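Amino Transferase (Eubacterium rectale, PDB 3ELE) probably catalyses the reversible transfer of amino groups between amino acids and oxo acids, using bound pyridoxal-5'-phosphate as cofactor, as other class I and II aminotransferases do. Local coordinates at residues A164-I169 against E202-E207; V260-P263 against D268-E271. One frame throughout, in Å; residues are numbered along the deposited sequence.

Contact 1: residues A164-I169 against E202-E207; sequences ALEERI and EKKSKE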
loop_
_atom_site.group_PDB
_atom_site.type_symbol
_atom_site.label_atom_id
_atom_site.label_comp_id
_atom_site.label_asym_id
_atom_site.label_seq_id
_atom_site.Cartn_x
_atom_site.Cartn_y
_atom_site.Cartn_z
ATOM N N ALA A 164 -15.462 31.244 8.727
ATOM C CA ALA A 164 -14.174 31.031 8.060
ATOM C C ALA A 164 -14.294 29.879 7.056
ATOM O O ALA A 164 -13.866 30.025 5.917
ATOM C CB ALA A 164 -13.051 30.731 9.090
ATOM N N LEU A 165 -14.934 28.770 7.451
ATOM C CA LEU A 165 -15.108 27.614 6.549
ATOM C C LEU A 165 -15.916 27.989 5.319
ATOM O O LEU A 165 -15.451 27.750 4.213
ATOM C CB LEU A 165 -15.744 26.395 7.235
ATOM C CG LEU A 165 -16.144 25.179 6.370
ATOM C CD1 LEU A 165 -15.001 24.709 5.430
ATOM C CD2 LEU A 165 -16.646 24.049 7.260
ATOM N N GLU A 166 -17.101 28.573 5.529
ATOM C CA GLU A 166 -17.996 28.978 4.439
ATOM C C GLU A 166 -17.321 29.910 3.427
ATOM O O GLU A 166 -17.552 29.794 2.220
ATOM C CB GLU A 166 -19.267 29.643 4.998
ATOM C CG GLU A 166 -20.289 29.990 3.907
ATOM C CD GLU A 166 -21.659 30.395 4.408
ATOM O OE1 GLU A 166 -21.886 30.472 5.633
ATOM O OE2 GLU A 166 -22.522 30.637 3.540
ATOM N N GLU A 167 -16.508 30.833 3.939
ATOM C CA GLU A 167 -15.753 31.800 3.128
ATOM C C GLU A 167 -14.700 31.116 2.230
ATOM O O GLU A 167 -14.411 31.608 1.143
ATOM C CB GLU A 167 -15.107 32.846 4.053
ATOM C CG GLU A 167 -14.486 34.055 3.372
ATOM C CD GLU A 167 -13.772 35.017 4.344
ATOM O OE1 GLU A 167 -13.849 34.848 5.591
ATOM O OE2 GLU A 167 -13.122 35.961 3.839
ATOM N N ARG A 168 -14.158 29.977 2.670
ATOM C CA ARG A 168 -13.151 29.200 1.891
ATOM C C ARG A 168 -13.739 28.125 0.958
ATOM O O ARG A 168 -12.985 27.449 0.257
ATOM C CB ARG A 168 -12.121 28.590 2.841
ATOM C CG ARG A 168 -11.234 29.648 3.453
ATOM C CD ARG A 168 -10.524 29.181 4.672
ATOM N NE ARG A 168 -9.590 30.203 5.162
ATOM C CZ ARG A 168 -9.926 31.323 5.810
ATOM N NH1 ARG A 168 -11.195 31.634 6.075
ATOM N NH2 ARG A 168 -8.963 32.159 6.200
ATOM N N ILE A 169 -15.064 27.953 0.968
ATOM C CA ILE A 169 -15.755 27.024 0.079
ATOM C C ILE A 169 -16.027 27.789 -1.219
ATOM O O ILE A 169 -16.527 28.910 -1.171
ATOM C CB ILE A 169 -17.106 26.532 0.663
ATOM C CG1 ILE A 169 -16.898 25.606 1.861
ATOM C CG2 ILE A 169 -17.923 25.785 -0.412
ATOM C CD1 ILE A 169 -18.186 25.321 2.619
ATOM N N GLU A 202 -24.262 20.763 2.376
ATOM C CA GLU A 202 -25.445 20.468 1.539
ATOM C C GLU A 202 -25.877 21.733 0.753
ATOM O O GLU A 202 -26.144 21.658 -0.450
ATOM C CB GLU A 202 -26.605 19.951 2.407
ATOM C CG GLU A 202 -27.888 19.564 1.657
ATOM C CD GLU A 202 -29.106 19.424 2.594
ATOM O OE1 GLU A 202 -28.935 19.013 3.770
ATOM O OE2 GLU A 202 -30.232 19.735 2.155
ATOM N N LYS A 203 -25.954 22.869 1.449
ATOM C CA LYS A 203 -26.311 24.171 0.850
ATOM C C LYS A 203 -25.285 24.590 -0.217
ATOM O O LYS A 203 -25.682 24.937 -1.326
ATOM C CB LYS A 203 -26.463 25.244 1.953
ATOM C CG LYS A 203 -26.526 26.714 1.532
ATOM C CD LYS A 203 -26.379 27.642 2.757
ATOM C CE LYS A 203 -25.555 28.905 2.470
ATOM N NZ LYS A 203 -25.070 29.522 3.750
ATOM N N LYS A 204 -23.984 24.547 0.117
ATOM C CA LYS A 204 -22.914 24.905 -0.859
ATOM C C LYS A 204 -22.796 23.919 -2.031
ATOM O O LYS A 204 -22.435 24.339 -3.131
ATOM C CB LYS A 204 -21.556 25.092 -0.188
ATOM C CG LYS A 204 -21.487 26.201 0.879
ATOM C CD LYS A 204 -21.731 27.620 0.364
ATOM C CE LYS A 204 -20.671 28.109 -0.571
ATOM N NZ LYS A 204 -20.859 29.576 -0.838
ATOM N N SER A 205 -23.124 22.641 -1.811
ATOM C CA SER A 205 -23.147 21.621 -2.865
ATOM C C SER A 205 -24.189 21.970 -3.935
ATOM O O SER A 205 -23.911 21.842 -5.123
ATOM C CB SER A 205 -23.437 20.214 -2.319
ATOM O OG SER A 205 -22.369 19.720 -1.538
ATOM N N LYS A 206 -25.371 22.404 -3.489
ATOM C CA LYS A 206 -26.441 22.849 -4.390
ATOM C C LYS A 206 -26.019 24.110 -5.168
ATOM O O LYS A 206 -26.207 24.149 -6.374
ATOM C CB LYS A 206 -27.764 23.083 -3.634
ATOM C CG LYS A 206 -28.504 21.819 -3.199
ATOM C CD LYS A 206 -29.774 22.202 -2.409
ATOM C CE LYS A 206 -30.745 21.032 -2.244
ATOM N NZ LYS A 206 -30.112 19.819 -1.645
ATOM N N GLU A 207 -25.436 25.103 -4.484
ATOM C CA GLU A 207 -24.933 26.330 -5.139
ATOM C C GLU A 207 -23.904 26.049 -6.234
ATOM O O GLU A 207 -24.001 26.634 -7.296
ATOM C CB GLU A 207 -24.287 27.305 -4.156
ATOM C CG GLU A 207 -25.233 27.980 -3.170
ATOM C CD GLU A 207 -24.491 28.843 -2.120
ATOM O OE1 GLU A 207 -23.263 29.110 -2.273
ATOM O OE2 GLU A 207 -25.154 29.253 -1.131
HETATM O O HOH W 1 -18.245 30.845 -0.071
#
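Glu166 and Lys203 face each other across the groove between two helices and join in a salt bridge, Lys203 NZ standing 2.8 Å from Glu166 OE2. The two side chains cross at about a right angle, and the ammonium comes in over the carboxylate, 40° out of its plane. Glu166 gets there with CG anti to its backbone N (chi1 -176°) and the rest of the chain extended, which carries the carboxylate to Lys203.

Lys204 takes a different route. Bent at chi2 and chi3, it folds its methylenes over the branches of Ile169, with Lys204 CE 3.6 Å from Ile169 CG2 and Lys204 CG 3.8 Å from Ile169 CD1. The same fold delivers Lys204 NZ to two acceptors: Glu207 OE1, one turn on in its own helix, at 2.8 Å on the syn side of the carboxylate, and a water at 3.0 Å.

That water passes the link on. It donates to Glu166 O at 2.6 Å and to Ile169 O at 2.8 Å, serving two backbone carbonyls of 164-169 and tying both to Lys204 of the other helix. Lys204 thus packs on Ile169 through its methylenes while its ammonium is held by Glu207 and the water.

Below the salt bridge, Leu165 and Ile169 are buried, both reaching Ile128 of strand 126-130; Leu165 also packs on Leu197 and Leu200, and Ile169 on Leu201, so that helices 162-167 and 191-208 lie together against the mixed sheet.

Contact 2: residues V260-P263 against D268-E271; sequences VLVP and DKAE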
loop_
_atom_site.group_PDB
_atom_site.type_symbol
_atom_site.label_atom_id
_atom_site.label_comp_id
_atom_site.label_asym_id
_atom_site.label_seq_id
_atom_site.Cartn_x
_atom_site.Cartn_y
_atom_site.Cartn_z
ATOM N N VAL A 260 -12.116 2.016 3.659
ATOM C CA VAL A 260 -12.852 3.149 3.132
ATOM C C VAL A 260 -14.310 2.646 3.094
ATOM O O VAL A 260 -14.604 1.583 2.520
ATOM C CB VAL A 260 -12.414 3.595 1.732
ATOM C CG1 VAL A 260 -13.366 4.689 1.208
ATOM C CG2 VAL A 260 -10.961 4.125 1.764
ATOM N N LEU A 261 -15.205 3.413 3.705
ATOM C CA LEU A 261 -16.620 3.082 3.757
ATOM C C LEU A 261 -17.322 4.010 2.779
ATOM O O LEU A 261 -17.201 5.239 2.909
ATOM C CB LEU A 261 -17.124 3.291 5.178
ATOM C CG LEU A 261 -18.596 3.141 5.524
ATOM C CD1 LEU A 261 -19.135 1.797 5.133
ATOM C CD2 LEU A 261 -18.748 3.413 7.020
ATOM N N VAL A 262 -18.013 3.425 1.793
ATOM C CA VAL A 262 -18.767 4.174 0.749
ATOM C C VAL A 262 -20.294 3.898 0.918
ATOM O O VAL A 262 -20.792 2.898 0.391
ATOM C CB VAL A 262 -18.298 3.799 -0.683
ATOM C CG1 VAL A 262 -19.021 4.647 -1.740
ATOM C CG2 VAL A 262 -16.791 3.994 -0.841
ATOM N N PRO A 263 -21.042 4.783 1.627
ATOM C CA PRO A 263 -22.504 4.575 1.810
ATOM C C PRO A 263 -23.310 4.534 0.513
ATOM O O PRO A 263 -22.880 5.088 -0.492
ATOM C CB PRO A 263 -22.936 5.797 2.651
ATOM C CG PRO A 263 -21.688 6.304 3.260
ATOM C CD PRO A 263 -20.605 6.020 2.294
ATOM N N ASP A 268 -23.924 8.732 -6.173
ATOM C CA ASP A 268 -23.889 7.559 -7.062
ATOM C C ASP A 268 -22.857 6.564 -6.472
ATOM O O ASP A 268 -21.670 6.653 -6.766
ATOM C CB ASP A 268 -23.539 8.002 -8.509
ATOM C CG ASP A 268 -23.743 6.900 -9.554
ATOM O OD1 ASP A 268 -23.621 5.691 -9.259
ATOM O OD2 ASP A 268 -24.032 7.266 -10.711
ATOM N N LYS A 269 -23.326 5.654 -5.613
ATOM C CA LYS A 269 -22.467 4.657 -4.954
ATOM C C LYS A 269 -21.695 3.798 -5.922
ATOM O O LYS A 269 -20.496 3.636 -5.753
ATOM C CB LYS A 269 -23.266 3.780 -3.975
ATOM C CG LYS A 269 -22.413 2.863 -3.091
ATOM C CD LYS A 269 -22.235 1.462 -3.648
ATOM C CE LYS A 269 -21.263 0.679 -2.831
ATOM N NZ LYS A 269 -21.043 -0.655 -3.450
ATOM N N ALA A 270 -22.368 3.267 -6.948
ATOM C CA ALA A 270 -21.702 2.420 -7.938
ATOM C C ALA A 270 -20.510 3.157 -8.573
ATOM O O ALA A 270 -19.399 2.610 -8.643
ATOM C CB ALA A 270 -22.690 1.936 -8.990
ATOM N N GLU A 271 -20.731 4.414 -8.955
ATOM C CA GLU A 271 -19.692 5.228 -9.604
ATOM C C GLU A 271 -18.521 5.597 -8.691
ATOM O O GLU A 271 -17.360 5.548 -9.127
ATOM C CB GLU A 271 -20.285 6.516 -10.164
ATOM C CG GLU A 271 -19.280 7.440 -10.837
ATOM C CD GLU A 271 -19.958 8.616 -11.464
ATOM O OE1 GLU A 271 -20.734 8.375 -12.390
ATOM O OE2 GLU A 271 -19.712 9.758 -11.029
#
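With CG anti to its backbone N (chi1 -171°) and a bend at chi2 (-94°), Lys269 lays its methylenes along the chain that leaves strand 258-261, where Val262 presents CG1, itself anti to the backbone N. The motif is a strand-to-helix connection in the large mixed sheet of an aminotransferase of the class I and II family: strand 258-261 ends, a short loop turns the chain, and helix 269-282 begins.

The touching is done mainly by the carbon part of the lysine against backbone oxygens. Lys269 CG lies 3.5 Å from Pro263 O and 3.8 Å from Val262 O, while the methyl Val262 CG1 stands 4.1 Å from Lys269 CG. These are van der Waals contacts, and the two side chains pass each other at a slant. Pro263 takes part through its carbonyl, its CB pointing away from the helix and its side chain packed on Thr234.

The polar groups find partners beyond this interface. Val262 O accepts from Asn101 ND2, and Lys269 NZ donates to Asp100 O, so that consecutive residues just before strand 102-105 hold both the residue that follows strand 258-261 and the ammonium of the lysine. Lys269 also makes a cation-pi contact with Tyr273, one turn further along its own helix.

The first turn of that helix is closed by Asp268 at the N-cap. Its carboxylate takes up a backbone N-H that has no carbonyl of a preceding turn to bond: Glu271 N donates to Asp268 OD1 over 3.2 Å at an N-H...O angle of 159°, approaching from above the carboxylate plane.

Overall arrangement
Contact 1 closes before contact 2 opens along the chain, and their centres lie 22 Å apart, with nearest atoms about 12 Å from each other and no touch between them. What they share is the seven-stranded mixed sheet. Contact 1 pairs two helices that flank it: helix 162-167 leads into strand 173-178, and helix 191-208 into strand 213-217, two neighbouring parallel strands. Contact 2 lies at the end of strand 258-261, the one antiparallel to both its neighbours, 240-245 and 102-105. The two contacts thus lie at different connections around one sheet, whose strand 240-245 ends at the cofactor-pocket residue Ser245, with Ser247 and Lys248 following.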